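Long-range contact in CBS domain-containing protein CBSX1, chloroplastic (Arabidopsis thaliana, PDB 4GQW), which probably acts, as a chloroplast protein built on a pair of CBS domains, in the regulation of thioredoxin: residues 11-17 against 127-132. Numbering follows the deposited sequence.
Sequences MTKKEDL and KLVGII
With CG set between its own backbone N and carbonyl carbon (chi1 74°) and the chain extended beyond, Met11 lies alongside the strand 128-133, its SD 3.9 Å from Gly130 CA and its CE 3.4 Å from Val129 O. Leu17 instead turns CG beside its backbone N (chi1 -73°) and spreads both methyls over the strand: CD1 rests 3.7 Å from Gly130 CA, while the Leu17 and Ile131 side chains cross obliquely, CD2 3.7 Å from Ile131 CG1. The backbones pair antiparallel at Thr12 and Ile131, a hydrogen-bonded pair. Thr12 N gives a nearly straight bond to Ile131 O (2.7 Å), from above the carbonyl plane, and Ile131 N returns one to a lone pair of Thr12 O (3.1 Å). The weakly bonded strand about Thr12 thus crosses over from the N-terminal end of the chain to edge the sheet of the second CBS domain, as in CBS-pair folds. Replacing Leu17 by alanine is likely to cost Ile131 its methyl partner and open a gap over Gly130 CA. Val129 and Gly130 form a classic beta bulge opposite Val121. Farther along, a water accepts from Lys14 NZ (2.7 Å) and donates to Leu128 O, linking the turn 14-17 to the start of the strand.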
loop_
_atom_site.group_PDB
_atom_site.type_symbol
_atom_site.label_atom_id
_atom_site.label_comp_id
_atom_site.label_asym_id
_atom_site.label_seq_id
_atom_site.Cartn_x
_atom_site.Cartn_y
_atom_site.Cartn_z
ATOM N N MET A 11 -13.794 -6.998 -7.225
ATOM C CA MET A 11 -12.928 -5.857 -7.508
ATOM C C MET A 11 -13.397 -4.615 -6.771
ATOM O O MET A 11 -14.430 -4.630 -6.105
ATOM C CB MET A 11 -12.914 -5.569 -9.006
ATOM C CG MET A 11 -14.184 -4.914 -9.496
ATOM S SD MET A 11 -14.189 -4.624 -11.268
ATOM C CE MET A 11 -15.761 -3.796 -11.440
ATOM N N THR A 12 -12.631 -3.538 -6.891
ATOM C CA THR A 12 -13.059 -2.248 -6.371
ATOM C C THR A 12 -13.842 -1.510 -7.454
ATOM O O THR A 12 -13.326 -1.253 -8.540
ATOM C CB THR A 12 -11.868 -1.390 -5.907
ATOM O OG1 THR A 12 -11.071 -2.134 -4.975
ATOM C CG2 THR A 12 -12.362 -0.117 -5.238
ATOM N N LYS A 13 -15.092 -1.175 -7.149
ATOM C CA LYS A 13 -16.010 -0.613 -8.136
ATOM C C LYS A 13 -15.594 0.780 -8.609
ATOM O O LYS A 13 -14.807 1.459 -7.950
ATOM C CB LYS A 13 -17.434 -0.576 -7.578
ATOM C CG LYS A 13 -17.785 -1.754 -6.675
ATOM C CD LYS A 13 -17.686 -3.084 -7.403
ATOM C CE LYS A 13 -17.957 -4.245 -6.462
ATOM N NZ LYS A 13 -17.840 -5.556 -7.157
ATOM N N LYS A 14 -16.144 1.199 -9.747
ATOM C CA LYS A 14 -15.758 2.450 -10.403
ATOM C C LYS A 14 -15.969 3.704 -9.561
ATOM O O LYS A 14 -15.086 4.556 -9.482
ATOM C CB LYS A 14 -16.504 2.610 -11.729
ATOM C CG LYS A 14 -16.243 3.941 -12.413
ATOM C CD LYS A 14 -17.037 4.077 -13.701
ATOM C CE LYS A 14 -16.840 5.450 -14.327
ATOM N NZ LYS A 14 -17.575 5.588 -15.615
ATOM N N GLU A 15 -17.144 3.822 -8.951
ATOM C CA GLU A 15 -17.478 5.007 -8.171
ATOM C C GLU A 15 -16.525 5.150 -6.994
ATOM O O GLU A 15 -16.150 6.257 -6.611
ATOM C CB GLU A 15 -18.914 4.921 -7.659
ATOM C CG GLU A 15 -19.885 4.285 -8.634
ATOM C CD GLU A 15 -20.695 3.175 -7.995
ATOM O OE1 GLU A 15 -20.342 2.750 -6.872
ATOM O OE2 GLU A 15 -21.686 2.727 -8.611
ATOM N N ASP A 16 -16.122 4.011 -6.439
ATOM C CA ASP A 16 -15.270 3.973 -5.259
ATOM C C ASP A 16 -13.790 4.032 -5.624
ATOM O O ASP A 16 -12.921 3.801 -4.783
ATOM C CB ASP A 16 -15.565 2.706 -4.459
ATOM C CG ASP A 16 -17.049 2.481 -4.261
ATOM O OD1 ASP A 16 -17.847 3.047 -5.038
ATOM O OD2 ASP A 16 -17.422 1.734 -3.334
ATOM N N LEU A 17 -13.509 4.337 -6.886
ATOM C CA LEU A 17 -12.136 4.484 -7.345
ATOM C C LEU A 17 -11.674 5.925 -7.213
ATOM O O LEU A 17 -12.477 6.856 -7.258
ATOM C CB LEU A 17 -11.997 4.037 -8.802
ATOM C CG LEU A 17 -12.056 2.540 -9.104
ATOM C CD1 LEU A 17 -11.850 2.309 -10.586
ATOM C CD2 LEU A 17 -11.011 1.794 -8.296
ATOM N N LYS A 127 -12.814 0.878 -21.380
ATOM C CA LYS A 127 -13.143 1.787 -20.292
ATOM C C LYS A 127 -12.743 1.187 -18.954
ATOM O O LYS A 127 -13.068 0.040 -18.666
ATOM C CB LYS A 127 -14.646 2.075 -20.274
ATOM C CG LYS A 127 -15.046 3.425 -20.845
ATOM C CD LYS A 127 -16.411 3.848 -20.312
ATOM C CE LYS A 127 -16.733 5.292 -20.655
ATOM N NZ LYS A 127 -17.956 5.768 -19.954
ATOM N N LEU A 128 -12.049 1.966 -18.133
ATOM C CA LEU A 128 -11.696 1.514 -16.797
ATOM C C LEU A 128 -12.958 1.403 -15.956
ATOM O O LEU A 128 -13.669 2.388 -15.755
ATOM C CB LEU A 128 -10.722 2.485 -16.136
ATOM C CG LEU A 128 -10.329 2.132 -14.702
ATOM C CD1 LEU A 128 -9.470 0.877 -14.673
ATOM C CD2 LEU A 128 -9.604 3.294 -14.047
ATOM N N VAL A 129 -13.241 0.200 -15.468
ATOM C CA VAL A 129 -14.457 -0.019 -14.697
ATOM C C VAL A 129 -14.184 -0.489 -13.274
ATOM O O VAL A 129 -15.108 -0.613 -12.472
ATOM C CB VAL A 129 -15.411 -1.015 -15.391
ATOM C CG1 VAL A 129 -15.997 -0.396 -16.655
ATOM C CG2 VAL A 129 -14.691 -2.316 -15.706
ATOM N N GLY A 130 -12.920 -0.752 -12.956
ATOM C CA GLY A 130 -12.578 -1.143 -11.600
ATOM C C GLY A 130 -11.111 -1.427 -11.361
ATOM O O GLY A 130 -10.272 -1.180 -12.223
ATOM N N ILE A 131 -10.805 -1.938 -10.171
ATOM C CA ILE A 131 -9.454 -2.369 -9.819
ATOM C C ILE A 131 -9.512 -3.587 -8.902
ATOM O O ILE A 131 -10.155 -3.553 -7.854
ATOM C CB ILE A 131 -8.673 -1.267 -9.075
ATOM C CG1 ILE A 131 -8.313 -0.116 -10.017
ATOM C CG2 ILE A 131 -7.405 -1.835 -8.472
ATOM C CD1 ILE A 131 -7.495 0.958 -9.354
ATOM N N ILE A 132 -8.835 -4.659 -9.295
ATOM C CA ILE A 132 -8.738 -5.850 -8.457
ATOM C C ILE A 132 -7.387 -5.902 -7.747
ATOM O O ILE A 132 -6.334 -5.847 -8.381
ATOM C CB ILE A 132 -8.980 -7.149 -9.267
ATOM C CG1 ILE A 132 -8.747 -8.383 -8.390
ATOM C CG2 ILE A 132 -8.120 -7.195 -10.519
ATOM C CD1 ILE A 132 -9.953 -8.769 -7.576
HETATM O O HOH W 1 -16.380 3.557 -16.991
#